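Local coordinates for multicopper oxidase (Pseudomonas thermotolerans, PDB 6VOW), which probably couples the one-electron oxidation of phenolic substrates to the four-electron reduction of dioxygen to water, as laccases and related multicopper oxidases do, at residues A[392-405]-A[411-425]. Residues are numbered along the deposited sequence; the frame is centred on the assembly and turned at random.
Sequences LHGMVFKVLSSDRR and FTDTYLLGKNETARV. With C2O (Cu-O-Cu linkage), chain B.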
loop_
_atom_site.group_PDB
_atom_site.type_symbol
_atom_site.label_atom_id
_atom_site.label_comp_id
_atom_site.label_asym_id
_atom_site.label_seq_id
_atom_site.Cartn_x
_atom_site.Cartn_y
_atom_site.Cartn_z
ATOM N N LEU A 392 5.069 -0.365 -8.798
ATOM C CA LEU A 392 4.676 -0.632 -10.194
ATOM C C LEU A 392 3.231 -1.105 -10.195
ATOM O O LEU A 392 2.899 -2.018 -9.484
ATOM C CB LEU A 392 5.530 -1.735 -10.717
ATOM C CG LEU A 392 5.324 -2.130 -12.142
ATOM C CD1 LEU A 392 5.415 -0.897 -13.075
ATOM C CD2 LEU A 392 6.372 -3.151 -12.424
ATOM N N HIS A 393 2.398 -0.496 -11.027
ATOM C CA HIS A 393 1.088 -0.967 -11.250
ATOM C C HIS A 393 1.076 -2.196 -12.086
ATOM O O HIS A 393 2.025 -2.437 -12.893
ATOM C CB HIS A 393 0.403 0.001 -12.104
ATOM C CG HIS A 393 0.069 1.223 -11.410
ATOM N ND1 HIS A 393 -1.095 1.904 -11.656
ATOM C CD2 HIS A 393 0.700 1.863 -10.407
ATOM C CE1 HIS A 393 -1.178 2.921 -10.829
ATOM N NE2 HIS A 393 -0.099 2.902 -10.069
ATOM N N GLY A 394 -0.028 -2.939 -11.931
ATOM C CA GLY A 394 -0.403 -3.946 -12.908
ATOM C C GLY A 394 0.243 -5.266 -12.754
ATOM O O GLY A 394 -0.267 -6.229 -13.273
ATOM N N MET A 395 1.378 -5.265 -12.068
ATOM C CA MET A 395 2.307 -6.333 -12.052
ATOM C C MET A 395 2.981 -6.430 -10.720
ATOM O O MET A 395 3.042 -5.494 -9.943
ATOM C CB MET A 395 3.355 -6.106 -13.100
ATOM C CG MET A 395 3.001 -6.747 -14.439
ATOM S SD MET A 395 3.227 -5.726 -15.903
ATOM C CE MET A 395 4.905 -5.163 -15.801
ATOM N N VAL A 396 3.483 -7.618 -10.480
ATOM C CA VAL A 396 4.176 -7.918 -9.264
ATOM C C VAL A 396 5.614 -8.209 -9.627
ATOM O O VAL A 396 5.857 -8.960 -10.562
ATOM C CB VAL A 396 3.502 -9.127 -8.626
ATOM C CG1 VAL A 396 4.477 -9.927 -7.849
ATOM C CG2 VAL A 396 2.380 -8.632 -7.715
ATOM N N PHE A 397 6.567 -7.635 -8.904
ATOM C CA PHE A 397 7.939 -7.975 -9.203
ATOM C C PHE A 397 8.511 -8.720 -8.020
ATOM O O PHE A 397 7.981 -8.659 -6.910
ATOM C CB PHE A 397 8.786 -6.748 -9.583
ATOM C CG PHE A 397 8.711 -5.642 -8.593
ATOM C CD1 PHE A 397 9.498 -5.658 -7.456
ATOM C CD2 PHE A 397 7.852 -4.575 -8.801
ATOM C CE1 PHE A 397 9.383 -4.597 -6.524
ATOM C CE2 PHE A 397 7.758 -3.532 -7.930
ATOM C CZ PHE A 397 8.526 -3.527 -6.784
ATOM N N LYS A 398 9.570 -9.444 -8.294
ATOM C CA LYS A 398 10.328 -10.192 -7.305
ATOM C C LYS A 398 11.612 -9.463 -7.029
ATOM O O LYS A 398 12.364 -9.155 -7.942
ATOM C CB LYS A 398 10.678 -11.582 -7.874
ATOM C CG LYS A 398 11.287 -12.521 -6.860
ATOM C CD LYS A 398 11.433 -13.910 -7.367
ATOM C CE LYS A 398 11.397 -14.886 -6.208
ATOM N NZ LYS A 398 11.517 -16.272 -6.771
ATOM N N VAL A 399 11.879 -9.194 -5.781
ATOM C CA VAL A 399 13.056 -8.441 -5.363
ATOM C C VAL A 399 14.212 -9.382 -5.305
ATOM O O VAL A 399 14.174 -10.413 -4.589
ATOM C CB VAL A 399 12.845 -7.872 -3.964
ATOM C CG1 VAL A 399 14.029 -7.014 -3.529
ATOM C CG2 VAL A 399 11.586 -7.051 -3.953
ATOM N N LEU A 400 15.260 -9.046 -6.047
ATOM C CA LEU A 400 16.314 -10.028 -6.198
ATOM C C LEU A 400 17.394 -9.744 -5.159
ATOM O O LEU A 400 17.641 -10.562 -4.212
ATOM C CB LEU A 400 16.866 -9.980 -7.609
ATOM C CG LEU A 400 16.407 -10.898 -8.693
ATOM C CD1 LEU A 400 14.894 -11.014 -8.696
ATOM C CD2 LEU A 400 16.961 -10.429 -10.022
ATOM N N SER A 401 17.989 -8.560 -5.330
ATOM C CA SER A 401 19.202 -8.146 -4.595
ATOM C C SER A 401 19.196 -6.648 -4.338
ATOM O O SER A 401 18.418 -5.887 -4.955
ATOM C CB SER A 401 20.463 -8.523 -5.394
ATOM O OG SER A 401 20.408 -8.038 -6.724
ATOM N N SER A 402 20.075 -6.238 -3.423
ATOM C CA SER A 402 20.340 -4.801 -3.232
ATOM C C SER A 402 21.810 -4.522 -3.031
ATOM O O SER A 402 22.543 -5.417 -2.689
ATOM C CB SER A 402 19.542 -4.273 -2.075
ATOM O OG SER A 402 19.813 -2.916 -1.924
ATOM N N ASP A 403 22.235 -3.292 -3.295
ATOM C CA ASP A 403 23.540 -2.763 -2.833
ATOM C C ASP A 403 23.711 -2.933 -1.346
ATOM O O ASP A 403 24.772 -3.291 -0.856
ATOM C CB ASP A 403 23.570 -1.238 -2.990
ATOM C CG ASP A 403 24.168 -0.764 -4.281
ATOM O OD1 ASP A 403 24.970 -1.526 -4.888
ATOM O OD2 ASP A 403 23.848 0.417 -4.647
ATOM N N ARG A 404 22.654 -2.575 -0.639
ATOM C CA ARG A 404 22.766 -2.242 0.741
ATOM C C ARG A 404 22.327 -3.442 1.541
ATOM O O ARG A 404 23.103 -4.022 2.306
ATOM C CB ARG A 404 21.886 -1.019 1.096
ATOM C CG ARG A 404 21.798 0.092 0.059
ATOM C CD ARG A 404 22.823 1.204 0.228
ATOM N NE ARG A 404 24.125 0.918 -0.362
ATOM C CZ ARG A 404 25.027 1.842 -0.708
ATOM N NH1 ARG A 404 24.797 3.152 -0.532
ATOM N NH2 ARG A 404 26.181 1.442 -1.233
ATOM N N ARG A 405 21.072 -3.818 1.323
ATOM C CA ARG A 405 20.409 -4.815 2.114
ATOM C C ARG A 405 20.889 -6.188 1.627
ATOM O O ARG A 405 21.354 -6.341 0.483
ATOM C CB ARG A 405 18.871 -4.639 1.987
ATOM C CG ARG A 405 18.352 -3.240 2.377
ATOM C CD ARG A 405 16.818 -3.114 2.615
ATOM N NE ARG A 405 16.307 -1.726 2.402
ATOM C CZ ARG A 405 15.318 -1.100 3.070
ATOM N NH1 ARG A 405 14.624 -1.681 4.057
ATOM N NH2 ARG A 405 15.023 0.155 2.738
ATOM N N PHE A 411 8.288 -11.360 -3.602
ATOM C CA PHE A 411 7.373 -10.699 -4.544
ATOM C C PHE A 411 6.645 -9.593 -3.871
ATOM O O PHE A 411 6.214 -9.718 -2.758
ATOM C CB PHE A 411 6.282 -11.652 -5.048
ATOM C CG PHE A 411 6.756 -12.619 -6.123
ATOM C CD1 PHE A 411 6.900 -12.192 -7.452
ATOM C CD2 PHE A 411 6.980 -13.955 -5.806
ATOM C CE1 PHE A 411 7.346 -13.039 -8.426
ATOM C CE2 PHE A 411 7.404 -14.854 -6.795
ATOM C CZ PHE A 411 7.586 -14.386 -8.102
ATOM N N THR A 412 6.430 -8.527 -4.591
ATOM C CA THR A 412 5.847 -7.318 -4.058
ATOM C C THR A 412 5.555 -6.416 -5.224
ATOM O O THR A 412 6.082 -6.641 -6.289
ATOM C CB THR A 412 6.836 -6.658 -3.053
ATOM O OG1 THR A 412 6.294 -5.444 -2.603
ATOM C CG2 THR A 412 8.184 -6.410 -3.663
ATOM N N ASP A 413 4.684 -5.413 -5.008
ATOM C CA ASP A 413 4.365 -4.333 -5.942
ATOM C C ASP A 413 5.199 -3.073 -5.572
ATOM O O ASP A 413 5.236 -2.047 -6.312
ATOM C CB ASP A 413 2.858 -4.037 -5.922
ATOM C CG ASP A 413 2.308 -3.762 -4.495
ATOM O OD1 ASP A 413 2.734 -2.746 -3.897
ATOM O OD2 ASP A 413 1.452 -4.542 -3.952
ATOM N N THR A 414 5.904 -3.149 -4.435
ATOM C CA THR A 414 6.678 -2.012 -3.963
ATOM C C THR A 414 7.989 -2.353 -3.344
ATOM O O THR A 414 8.076 -3.262 -2.593
ATOM C CB THR A 414 5.791 -1.201 -3.040
ATOM O OG1 THR A 414 4.730 -0.801 -3.867
ATOM C CG2 THR A 414 6.442 0.118 -2.553
ATOM N N TYR A 415 9.019 -1.607 -3.691
ATOM C CA TYR A 415 10.305 -1.765 -3.037
ATOM C C TYR A 415 10.720 -0.433 -2.427
ATOM O O TYR A 415 10.762 0.581 -3.104
ATOM C CB TYR A 415 11.406 -2.208 -3.979
ATOM C CG TYR A 415 12.668 -2.489 -3.218
ATOM C CD1 TYR A 415 12.678 -3.522 -2.257
ATOM C CD2 TYR A 415 13.846 -1.735 -3.403
ATOM C CE1 TYR A 415 13.795 -3.802 -1.512
ATOM C CE2 TYR A 415 15.003 -2.023 -2.639
ATOM C CZ TYR A 415 14.974 -3.074 -1.699
ATOM O OH TYR A 415 16.072 -3.452 -0.886
ATOM N N LEU A 416 11.044 -0.446 -1.154
ATOM C CA LEU A 416 11.491 0.779 -0.466
ATOM C C LEU A 416 13.002 0.987 -0.757
ATOM O O LEU A 416 13.924 0.334 -0.174
ATOM C CB LEU A 416 11.139 0.697 1.055
ATOM C CG LEU A 416 11.405 1.889 1.949
ATOM C CD1 LEU A 416 10.703 3.161 1.511
ATOM C CD2 LEU A 416 11.025 1.537 3.365
ATOM N N LEU A 417 13.222 1.883 -1.697
ATOM C CA LEU A 417 14.514 2.091 -2.289
ATOM C C LEU A 417 15.303 3.074 -1.480
ATOM O O LEU A 417 15.013 4.290 -1.494
ATOM C CB LEU A 417 14.344 2.609 -3.688
ATOM C CG LEU A 417 15.615 2.530 -4.519
ATOM C CD1 LEU A 417 16.112 1.120 -4.644
ATOM C CD2 LEU A 417 15.274 3.121 -5.912
ATOM N N GLY A 418 16.290 2.551 -0.760
ATOM C CA GLY A 418 17.000 3.346 0.225
ATOM C C GLY A 418 17.850 4.369 -0.458
ATOM O O GLY A 418 17.941 4.417 -1.698
ATOM N N LYS A 419 18.408 5.201 0.420
ATOM C CA LYS A 419 19.316 6.272 0.113
ATOM C C LYS A 419 20.472 5.666 -0.603
ATOM O O LYS A 419 21.071 4.718 -0.102
ATOM C CB LYS A 419 19.846 6.851 1.401
ATOM C CG LYS A 419 18.832 7.478 2.369
ATOM C CD LYS A 419 19.632 8.121 3.510
ATOM C CE LYS A 419 18.840 8.724 4.654
ATOM N NZ LYS A 419 17.745 9.598 4.143
ATOM N N ASN A 420 20.785 6.210 -1.775
ATOM C CA ASN A 420 21.855 5.701 -2.630
ATOM C C ASN A 420 21.821 4.212 -2.862
ATOM O O ASN A 420 22.840 3.613 -3.085
ATOM C CB ASN A 420 23.211 6.084 -2.057
ATOM C CG ASN A 420 23.636 7.487 -2.417
ATOM O OD1 ASN A 420 22.914 8.266 -3.078
ATOM N ND2 ASN A 420 24.827 7.844 -1.937
ATOM N N GLU A 421 20.661 3.591 -2.801
ATOM C CA GLU A 421 20.618 2.157 -2.969
ATOM C C GLU A 421 20.480 1.796 -4.472
ATOM O O GLU A 421 19.737 2.438 -5.230
ATOM C CB GLU A 421 19.482 1.570 -2.128
ATOM C CG GLU A 421 19.277 0.078 -2.304
ATOM C CD GLU A 421 18.155 -0.526 -1.459
ATOM O OE1 GLU A 421 17.412 0.166 -0.658
ATOM O OE2 GLU A 421 18.040 -1.771 -1.613
ATOM N N THR A 422 21.191 0.750 -4.908
ATOM C CA THR A 422 20.870 0.113 -6.208
ATOM C C THR A 422 20.295 -1.281 -5.971
ATOM O O THR A 422 21.047 -2.187 -5.603
ATOM C CB THR A 422 22.061 -0.024 -7.157
ATOM O OG1 THR A 422 22.436 1.274 -7.645
ATOM C CG2 THR A 422 21.700 -0.933 -8.350
ATOM N N ALA A 423 18.984 -1.441 -6.227
ATOM C CA ALA A 423 18.296 -2.751 -6.118
ATOM C C ALA A 423 17.872 -3.370 -7.499
ATOM O O ALA A 423 17.583 -2.687 -8.514
ATOM C CB ALA A 423 17.137 -2.655 -5.131
ATOM N N ARG A 424 17.909 -4.688 -7.544
ATOM C CA ARG A 424 17.561 -5.391 -8.743
ATOM C C ARG A 424 16.278 -6.155 -8.448
ATOM O O ARG A 424 16.093 -6.756 -7.381
ATOM C CB ARG A 424 18.719 -6.280 -9.153
ATOM C CG ARG A 424 19.882 -5.477 -9.701
ATOM C CD ARG A 424 21.141 -6.283 -9.868
ATOM N NE ARG A 424 21.005 -7.291 -10.909
ATOM C CZ ARG A 424 20.851 -8.602 -10.705
ATOM N NH1 ARG A 424 20.787 -9.122 -9.478
ATOM N NH2 ARG A 424 20.764 -9.418 -11.757
ATOM N N VAL A 425 15.385 -6.054 -9.406
ATOM C CA VAL A 425 14.008 -6.430 -9.266
ATOM C C VAL A 425 13.630 -7.088 -10.613
ATOM O O VAL A 425 14.068 -6.632 -11.672
ATOM C CB VAL A 425 13.229 -5.126 -8.930
ATOM C CG1 VAL A 425 11.938 -4.985 -9.677
ATOM C CG2 VAL A 425 12.946 -5.030 -7.464
HETATM CU CU2 C2O B . -1.026 2.889 -4.332
HETATM CU CU3 C2O B . 0.002 4.458 -8.531
HETATM O O1 C2O B . -0.356 3.642 -6.408
#
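Strand 397-402 runs antiparallel to strand 422-425, their axes 4.6 Å apart at 155°, and pairs along its other edge with strand 411-412. Phe-397 and Thr-412 form a hydrogen-bonded pair, with Phe-397 N to Thr-412 O and Thr-412 N to Phe-397 O both 2.8 Å. At a classic beta bulge Leu-400 and Ser-401 both face Arg-424, whose O takes a bond from Leu-400 N and a weak one from Ser-401 N. Between the layers, the ring of Phe-397, set between its own N and carbonyl carbon (chi1 52°), lies with one face over Thr-412 O, while its CD1 meets Val-425 CG1 at 3.4 Å and its CE1 meets Thr-412 CG2. Beside it, Val-399 CG1 meets Tyr-415 CE1 at 3.8 Å, the two side chains crossing at about a right angle. Lys-398 is extended; its CB makes a CH-pi contact over one face of the Phe-411 ring, CG lies above the same face, and NZ forms a salt bridge with Glu-316. Nearer the type II turn from Gly-418 to Glu-421, Arg-424 NH1 donates to Ser-401 OG in the guanidinium plane (3.0 Å), and Asp-403 OD2 receives Thr-422 N from above its carboxylate plane (2.7 Å). Strand 414-417 passes to the second sheet of this cupredoxin-like beta sandwich, where it flanks strand 388-392. His-393, just past that strand, binds a copper of the Cu-O-Cu linkage through NE2 at 2.2 Å, together with His-138 and His-438. The five-stranded sheet of the contact continues from strand 422-428 to strand 375-382, where Leu-400 touches Ile-377.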